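Local coordinates for protein eukaryotic translation initiation factor 4 gamma 2 (Homo sapiens, PDB 4IUL) that probably acts in translation initiation as an eIF4G-family factor, its HEAT-repeat MIF4G domain interacting with the helicase eIF4A, at residues L199-D211 with L242-W254. Residues are numbered along the deposited sequence; the frame is centred on the assembly and turned at random.
Sequences LCQIMRTVGPRLD and LLQDTVELREHHW
Trp254 lays one face of its indole against the last turn of helix 193-210. Gly207 CA and Pro208 CD both make CH-pi contacts over the six-membered ring, the CD carbon 4.1 Å from its centroid. Met203 CG meets the rim in the ring plane, 3.8 Å from Trp254 CH2. A Schellman motif with His253 at C-prime ends helix 237-251 and turns the chain back, so that Arg250 CA covers the opposite face of the indole. Polar bonds gather on Asp211, just past the other helix end. Its OD2 accepts a hydrogen bond from Trp254 NE1 on the anti side (3.1 Å, 166°), with the carboxylate nearly perpendicular to the ring. Arg250 grips the same carboxylate side-on, NH2 to OD1 nearly straight at 172° and NE to OD2 from above the carboxylate plane; its NH1 pairs with Asp220. Toward the N-terminal ends of the segments, Arg204 NH1 bridges to Asp245 OD2 (3.1 Å) while Leu249 CD2 lies over one guanidinium face. Cys200 SG packs on Leu243 CD2 (3.6 Å), its CB tightly on Leu242 CD1 (3.3 Å). Segments 199-210 and 242-251 run 22° from parallel, axes 10.1 Å apart, in this all-helical HEAT-repeat domain, with Met219 and Phe223 of helix 216-227 against Met203.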
ATOM      1  N   LEU A 199       9.199  -2.538   7.703  1.00 40.03           N
ATOM      2  CA  LEU A 199      10.242  -2.488   6.682  1.00 39.86           C
ATOM      3  C   LEU A 199      10.655  -3.887   6.235  1.00 40.99           C
ATOM      4  O   LEU A 199      10.786  -4.150   5.042  1.00 41.90           O
ATOM      5  CB  LEU A 199      11.469  -1.738   7.203  1.00 39.45           C
ATOM      6  CG  LEU A 199      12.716  -1.817   6.320  1.00 39.46           C
ATOM      7  CD1 LEU A 199      12.457  -1.125   4.990  1.00 39.70           C
ATOM      8  CD2 LEU A 199      13.885  -1.175   7.034  1.00 39.63           C
ATOM      9  N   CYS A 200      10.854  -4.789   7.187  1.00 40.29           N
ATOM     10  CA  CYS A 200      11.240  -6.147   6.831  1.00 40.94           C
ATOM     11  C   CYS A 200      10.124  -6.838   6.052  1.00 40.89           C
ATOM     12  O   CYS A 200      10.390  -7.665   5.185  1.00 41.73           O
ATOM     13  CB  CYS A 200      11.607  -6.946   8.086  1.00 39.68           C
ATOM     14  SG  CYS A 200      13.165  -6.392   8.850  1.00 40.77           S
ATOM     15  N   GLN A 201       8.877  -6.495   6.357  1.00 40.56           N
ATOM     16  CA  GLN A 201       7.736  -7.075   5.661  1.00 40.07           C
ATOM     17  C   GLN A 201       7.807  -6.655   4.196  1.00 39.69           C
ATOM     18  O   GLN A 201       7.804  -7.495   3.296  1.00 38.44           O
ATOM     19  CB  GLN A 201       6.429  -6.569   6.268  1.00 41.53           C
ATOM     20  CG  GLN A 201       5.196  -7.155   5.618  1.00 46.19           C
ATOM     21  CD  GLN A 201       5.105  -8.656   5.823  1.00 50.79           C
ATOM     22  OE1 GLN A 201       4.834  -9.125   6.930  1.00 53.29           O
ATOM     23  NE2 GLN A 201       5.347  -9.418   4.759  1.00 53.52           N
ATOM     24  N   ILE A 202       7.868  -5.341   3.975  1.00 39.49           N
ATOM     25  CA  ILE A 202       7.964  -4.766   2.634  1.00 38.63           C
ATOM     26  C   ILE A 202       9.148  -5.354   1.884  1.00 37.35           C
ATOM     27  O   ILE A 202       9.025  -5.775   0.735  1.00 37.95           O
ATOM     28  CB  ILE A 202       8.147  -3.225   2.698  1.00 39.38           C
ATOM     29  CG1 ILE A 202       6.786  -2.547   2.827  1.00 40.93           C
ATOM     30  CG2 ILE A 202       8.888  -2.723   1.462  1.00 39.55           C
ATOM     31  CD1 ILE A 202       5.864  -2.803   1.648  1.00 42.10           C
ATOM     32  N   MET A 203      10.295  -5.383   2.547  1.00 36.76           N
ATOM     33  CA  MET A 203      11.512  -5.909   1.951  1.00 38.93           C
ATOM     34  C   MET A 203      11.357  -7.357   1.459  1.00 39.81           C
ATOM     35  O   MET A 203      11.862  -7.701   0.388  1.00 40.27           O
ATOM     36  CB  MET A 203      12.661  -5.799   2.960  1.00 38.08           C
ATOM     37  CG  MET A 203      14.012  -5.470   2.351  1.00 40.34           C
ATOM     38  SD  MET A 203      14.113  -3.844   1.556  1.00 40.07           S
ATOM     39  CE  MET A 203      14.134  -4.314  -0.094  1.00 41.92           C
ATOM     40  N   ARG A 204      10.660  -8.204   2.220  1.00 40.31           N
ATOM     41  CA  ARG A 204      10.465  -9.599   1.806  1.00 42.56           C
ATOM     42  C   ARG A 204       9.436  -9.717   0.688  1.00 42.69           C
ATOM     43  O   ARG A 204       9.456 -10.678  -0.078  1.00 43.42           O
ATOM     44  CB  ARG A 204      10.004 -10.477   2.978  1.00 43.60           C
ATOM     45  CG  ARG A 204      11.011 -10.610   4.110  1.00 48.63           C
ATOM     46  CD  ARG A 204      10.555 -11.643   5.136  1.00 51.54           C
ATOM     47  NE  ARG A 204      10.763 -13.014   4.673  1.00 53.66           N
ATOM     48  CZ  ARG A 204      11.943 -13.631   4.669  1.00 55.62           C
ATOM     49  NH1 ARG A 204      13.028 -13.003   5.108  1.00 55.37           N
ATOM     50  NH2 ARG A 204      12.042 -14.877   4.223  1.00 53.58           N
ATOM     51  N   THR A 205       8.550  -8.729   0.602  1.00 42.44           N
ATOM     52  CA  THR A 205       7.483  -8.699  -0.400  1.00 42.15           C
ATOM     53  C   THR A 205       7.907  -8.097  -1.742  1.00 41.33           C
ATOM     54  O   THR A 205       7.629  -8.660  -2.802  1.00 41.73           O
ATOM     55  CB  THR A 205       6.265  -7.879   0.109  1.00 44.39           C
ATOM     56  OG1 THR A 205       5.799  -8.407   1.361  1.00 45.29           O
ATOM     57  CG2 THR A 205       5.132  -7.931  -0.903  1.00 45.96           C
ATOM     58  N   VAL A 206       8.587  -6.957  -1.687  1.00 39.44           N
ATOM     59  CA  VAL A 206       9.012  -6.237  -2.886  1.00 37.91           C
ATOM     60  C   VAL A 206      10.525  -6.204  -3.155  1.00 37.00           C
ATOM     61  O   VAL A 206      10.956  -5.953  -4.282  1.00 36.98           O
ATOM     62  CB  VAL A 206       8.472  -4.789  -2.814  1.00 37.65           C
ATOM     63  CG1 VAL A 206       9.240  -3.876  -3.729  1.00 42.30           C
ATOM     64  CG2 VAL A 206       7.010  -4.784  -3.193  1.00 40.47           C
ATOM     65  N   GLY A 207      11.319  -6.465  -2.122  1.00 35.92           N
ATOM     66  CA  GLY A 207      12.768  -6.434  -2.252  1.00 35.59           C
ATOM     67  C   GLY A 207      13.388  -6.999  -3.521  1.00 35.66           C
ATOM     68  O   GLY A 207      14.155  -6.305  -4.191  1.00 35.52           O
ATOM     69  N   PRO A 208      13.087  -8.255  -3.877  1.00 34.46           N
ATOM     70  CA  PRO A 208      13.643  -8.881  -5.080  1.00 35.06           C
ATOM     71  C   PRO A 208      13.414  -8.118  -6.396  1.00 33.86           C
ATOM     72  O   PRO A 208      14.334  -7.991  -7.199  1.00 32.62           O
ATOM     73  CB  PRO A 208      12.986 -10.263  -5.086  1.00 34.94           C
ATOM     74  CG  PRO A 208      12.770 -10.531  -3.644  1.00 36.38           C
ATOM     75  CD  PRO A 208      12.251  -9.208  -3.135  1.00 34.76           C
ATOM     76  N   ARG A 209      12.204  -7.604  -6.616  1.00 32.55           N
ATOM     77  CA  ARG A 209      11.925  -6.881  -7.857  1.00 33.90           C
ATOM     78  C   ARG A 209      12.563  -5.487  -7.917  1.00 33.30           C
ATOM     79  O   ARG A 209      12.808  -4.952  -8.999  1.00 32.42           O
ATOM     80  CB  ARG A 209      10.410  -6.751  -8.091  1.00 36.22           C
ATOM     81  CG  ARG A 209       9.697  -5.722  -7.218  1.00 42.18           C
ATOM     82  CD  ARG A 209       8.467  -5.143  -7.937  1.00 47.41           C
ATOM     83  NE  ARG A 209       7.531  -6.186  -8.351  1.00 52.96           N
ATOM     84  CZ  ARG A 209       6.786  -6.140  -9.454  1.00 55.80           C
ATOM     85  NH1 ARG A 209       6.859  -5.096 -10.272  1.00 56.32           N
ATOM     86  NH2 ARG A 209       5.976  -7.150  -9.750  1.00 56.62           N
ATOM     87  N   LEU A 210      12.838  -4.903  -6.756  1.00 31.65           N
ATOM     88  CA  LEU A 210      13.430  -3.571  -6.699  1.00 32.66           C
ATOM     89  C   LEU A 210      14.949  -3.600  -6.837  1.00 33.26           C
ATOM     90  O   LEU A 210      15.561  -2.658  -7.351  1.00 33.19           O
ATOM     91  CB  LEU A 210      13.070  -2.911  -5.367  1.00 32.92           C
ATOM     92  CG  LEU A 210      12.090  -1.737  -5.273  1.00 34.00           C
ATOM     93  CD1 LEU A 210      10.791  -2.027  -5.998  1.00 31.78           C
ATOM     94  CD2 LEU A 210      11.837  -1.460  -3.790  1.00 35.65           C
ATOM     95  N   ASP A 211      15.543  -4.701  -6.392  1.00 32.63           N
ATOM     96  CA  ASP A 211      16.989  -4.860  -6.379  1.00 32.84           C
ATOM     97  C   ASP A 211      17.670  -5.238  -7.698  1.00 32.47           C
ATOM     98  O   ASP A 211      18.325  -6.281  -7.784  1.00 30.47           O
ATOM     99  CB  ASP A 211      17.350  -5.874  -5.285  1.00 34.64           C
ATOM    100  CG  ASP A 211      18.756  -5.692  -4.750  1.00 36.72           C
ATOM    101  OD1 ASP A 211      19.355  -4.620  -4.984  1.00 36.65           O
ATOM    102  OD2 ASP A 211      19.254  -6.622  -4.079  1.00 36.94           O
ATOM    103  N   LEU A 242      14.876 -10.122  13.225  1.00 55.06           N
ATOM    104  CA  LEU A 242      14.090  -9.990  12.004  1.00 52.70           C
ATOM    105  C   LEU A 242      14.923  -9.246  10.963  1.00 50.93           C
ATOM    106  O   LEU A 242      14.811  -9.501   9.765  1.00 50.23           O
ATOM    107  CB  LEU A 242      12.799  -9.218  12.293  1.00 53.64           C
ATOM    108  CG  LEU A 242      11.541  -9.651  11.537  1.00 54.54           C
ATOM    109  CD1 LEU A 242      11.801  -9.601  10.039  1.00 56.68           C
ATOM    110  CD2 LEU A 242      11.151 -11.056  11.956  1.00 53.38           C
ATOM    111  N   LEU A 243      15.760  -8.326  11.429  1.00 48.37           N
ATOM    112  CA  LEU A 243      16.616  -7.569  10.528  1.00 48.25           C
ATOM    113  C   LEU A 243      17.719  -8.480  10.005  1.00 48.73           C
ATOM    114  O   LEU A 243      18.025  -8.474   8.813  1.00 49.13           O
ATOM    115  CB  LEU A 243      17.226  -6.360  11.249  1.00 45.73           C
ATOM    116  CG  LEU A 243      16.274  -5.223  11.638  1.00 45.60           C
ATOM    117  CD1 LEU A 243      16.972  -4.261  12.593  1.00 44.31           C
ATOM    118  CD2 LEU A 243      15.797  -4.501  10.380  1.00 44.54           C
ATOM    119  N   GLN A 244      18.304  -9.272  10.902  1.00 49.49           N
ATOM    120  CA  GLN A 244      19.374 -10.194  10.538  1.00 49.55           C
ATOM    121  C   GLN A 244      18.925 -11.206   9.495  1.00 48.16           C
ATOM    122  O   GLN A 244      19.687 -11.557   8.596  1.00 46.95           O
ATOM    123  CB  GLN A 244      19.889 -10.943  11.769  1.00 52.09           C
ATOM    124  CG  GLN A 244      20.546 -10.061  12.817  1.00 56.99           C
ATOM    125  CD  GLN A 244      21.188 -10.863  13.941  1.00 59.59           C
ATOM    126  OE1 GLN A 244      21.716 -10.298  14.902  1.00 60.41           O
ATOM    127  NE2 GLN A 244      21.151 -12.189  13.820  1.00 60.14           N
ATOM    128  N   ASP A 245      17.690 -11.680   9.615  1.00 47.11           N
ATOM    129  CA  ASP A 245      17.181 -12.660   8.665  1.00 48.19           C
ATOM    130  C   ASP A 245      16.943 -12.043   7.287  1.00 46.62           C
ATOM    131  O   ASP A 245      17.121 -12.705   6.265  1.00 45.80           O
ATOM    132  CB  ASP A 245      15.880 -13.285   9.179  1.00 50.75           C
ATOM    133  CG  ASP A 245      15.381 -14.409   8.281  1.00 52.90           C
ATOM    134  OD1 ASP A 245      16.087 -15.439   8.169  1.00 54.67           O
ATOM    135  OD2 ASP A 245      14.291 -14.261   7.683  1.00 52.20           O
ATOM    136  N   THR A 246      16.536 -10.776   7.263  1.00 44.99           N
ATOM    137  CA  THR A 246      16.283 -10.082   6.004  1.00 43.79           C
ATOM    138  C   THR A 246      17.606  -9.802   5.291  1.00 42.27           C
ATOM    139  O   THR A 246      17.750 -10.068   4.102  1.00 41.12           O
ATOM    140  CB  THR A 246      15.530  -8.758   6.247  1.00 43.70           C
ATOM    141  OG1 THR A 246      14.254  -9.042   6.834  1.00 44.24           O
ATOM    142  CG2 THR A 246      15.318  -8.010   4.941  1.00 43.33           C
ATOM    143  N   VAL A 247      18.569  -9.270   6.034  1.00 42.00           N
ATOM    144  CA  VAL A 247      19.891  -8.966   5.501  1.00 42.26           C
ATOM    145  C   VAL A 247      20.555 -10.204   4.895  1.00 43.84           C
ATOM    146  O   VAL A 247      21.098 -10.148   3.792  1.00 43.07           O
ATOM    147  CB  VAL A 247      20.798  -8.392   6.606  1.00 40.98           C
ATOM    148  CG1 VAL A 247      22.259  -8.522   6.219  1.00 40.19           C
ATOM    149  CG2 VAL A 247      20.453  -6.930   6.832  1.00 41.25           C
ATOM    150  N   GLU A 248      20.505 -11.314   5.625  1.00 44.13           N
ATOM    151  CA  GLU A 248      21.089 -12.575   5.184  1.00 45.49           C
ATOM    152  C   GLU A 248      20.456 -13.070   3.883  1.00 45.39           C
ATOM    153  O   GLU A 248      21.123 -13.697   3.062  1.00 44.34           O
ATOM    154  CB  GLU A 248      20.910 -13.635   6.271  1.00 47.04           C
ATOM    155  CG  GLU A 248      21.517 -14.987   5.947  1.00 50.45           C
ATOM    156  CD  GLU A 248      21.223 -16.026   7.020  1.00 53.16           C
ATOM    157  OE1 GLU A 248      21.648 -15.826   8.181  1.00 53.05           O
ATOM    158  OE2 GLU A 248      20.561 -17.039   6.704  1.00 53.59           O
ATOM    159  N   LEU A 249      19.169 -12.791   3.706  1.00 45.05           N
ATOM    160  CA  LEU A 249      18.453 -13.212   2.505  1.00 43.80           C
ATOM    161  C   LEU A 249      18.975 -12.454   1.288  1.00 43.99           C
ATOM    162  O   LEU A 249      19.100 -13.012   0.198  1.00 43.29           O
ATOM    163  CB  LEU A 249      16.951 -12.959   2.671  1.00 42.80           C
ATOM    164  CG  LEU A 249      16.039 -13.361   1.509  1.00 43.64           C
ATOM    165  CD1 LEU A 249      16.188 -14.844   1.233  1.00 41.39           C
ATOM    166  CD2 LEU A 249      14.592 -13.025   1.842  1.00 43.32           C
ATOM    167  N   ARG A 250      19.296 -11.180   1.486  1.00 43.95           N
ATOM    168  CA  ARG A 250      19.798 -10.361   0.392  1.00 44.34           C
ATOM    169  C   ARG A 250      21.222 -10.760   0.029  1.00 43.96           C
ATOM    170  O   ARG A 250      21.585 -10.786  -1.148  1.00 42.49           O
ATOM    171  CB  ARG A 250      19.765  -8.878   0.764  1.00 43.35           C
ATOM    172  CG  ARG A 250      19.799  -7.984  -0.451  1.00 42.28           C
ATOM    173  CD  ARG A 250      20.698  -6.786  -0.258  1.00 41.92           C
ATOM    174  NE  ARG A 250      20.751  -5.975  -1.471  1.00 40.52           N
ATOM    175  CZ  ARG A 250      21.691  -5.073  -1.727  1.00 41.09           C
ATOM    176  NH1 ARG A 250      22.676  -4.857  -0.857  1.00 38.11           N
ATOM    177  NH2 ARG A 250      21.644  -4.386  -2.857  1.00 39.82           N
ATOM    178  N   GLU A 251      22.030 -11.063   1.043  1.00 43.57           N
ATOM    179  CA  GLU A 251      23.410 -11.471   0.816  1.00 44.07           C
ATOM    180  C   GLU A 251      23.415 -12.758  -0.014  1.00 42.95           C
ATOM    181  O   GLU A 251      24.397 -13.073  -0.692  1.00 40.90           O
ATOM    182  CB  GLU A 251      24.124 -11.680   2.157  1.00 46.21           C
ATOM    183  CG  GLU A 251      24.151 -10.423   3.022  1.00 49.42           C
ATOM    184  CD  GLU A 251      24.977 -10.574   4.291  1.00 52.20           C
ATOM    185  OE1 GLU A 251      24.753 -11.546   5.046  1.00 52.94           O
ATOM    186  OE2 GLU A 251      25.849  -9.709   4.537  1.00 53.80           O
ATOM    187  N   HIS A 252      22.303 -13.486   0.041  1.00 41.83           N
ATOM    188  CA  HIS A 252      22.134 -14.720  -0.718  1.00 42.70           C
ATOM    189  C   HIS A 252      21.368 -14.464  -2.026  1.00 41.53           C
ATOM    190  O   HIS A 252      20.750 -15.375  -2.579  1.00 41.22           O
ATOM    191  CB  HIS A 252      21.375 -15.755   0.115  1.00 44.22           C
ATOM    192  CG  HIS A 252      22.207 -16.419   1.163  1.00 48.86           C
ATOM    193  ND1 HIS A 252      22.877 -15.715   2.140  1.00 51.22           N
ATOM    194  CD2 HIS A 252      22.472 -17.728   1.392  1.00 50.21           C
ATOM    195  CE1 HIS A 252      23.520 -16.561   2.927  1.00 52.24           C
ATOM    196  NE2 HIS A 252      23.290 -17.788   2.495  1.00 52.03           N
ATOM    197  N   HIS A 253      21.413 -13.227  -2.516  1.00 40.09           N
ATOM    198  CA  HIS A 253      20.724 -12.868  -3.749  1.00 40.73           C
ATOM    199  C   HIS A 253      19.244 -13.240  -3.726  1.00 41.83           C
ATOM    200  O   HIS A 253      18.702 -13.708  -4.727  1.00 42.57           O
ATOM    201  CB  HIS A 253      21.386 -13.550  -4.951  1.00 38.35           C
ATOM    202  CG  HIS A 253      22.815 -13.155  -5.159  1.00 39.06           C
ATOM    203  ND1 HIS A 253      23.334 -12.870  -6.403  1.00 38.69           N
ATOM    204  CD2 HIS A 253      23.832 -12.996  -4.282  1.00 39.06           C
ATOM    205  CE1 HIS A 253      24.608 -12.547  -6.284  1.00 37.84           C
ATOM    206  NE2 HIS A 253      24.937 -12.616  -5.006  1.00 39.05           N
ATOM    207  N   TRP A 254      18.591 -13.040  -2.587  1.00 43.36           N
ATOM    208  CA  TRP A 254      17.170 -13.363  -2.446  1.00 46.85           C
ATOM    209  C   TRP A 254      16.817 -14.770  -2.933  1.00 49.58           C
ATOM    210  O   TRP A 254      15.649 -15.062  -3.179  1.00 50.80           O
ATOM    211  CB  TRP A 254      16.297 -12.358  -3.216  1.00 45.47           C
ATOM    212  CG  TRP A 254      16.541 -10.924  -2.865  1.00 46.19           C
ATOM    213  CD1 TRP A 254      17.385 -10.055  -3.496  1.00 46.32           C
ATOM    214  CD2 TRP A 254      15.964 -10.201  -1.775  1.00 46.41           C
ATOM    215  NE1 TRP A 254      17.372  -8.835  -2.864  1.00 46.38           N
ATOM    216  CE2 TRP A 254      16.510  -8.898  -1.802  1.00 46.58           C
ATOM    217  CE3 TRP A 254      15.042 -10.531  -0.771  1.00 46.98           C
ATOM    218  CZ2 TRP A 254      16.160  -7.921  -0.866  1.00 44.45           C
ATOM    219  CZ3 TRP A 254      14.696  -9.559   0.159  1.00 46.42           C
ATOM    220  CH2 TRP A 254      15.259  -8.269   0.105  1.00 45.93           C
TER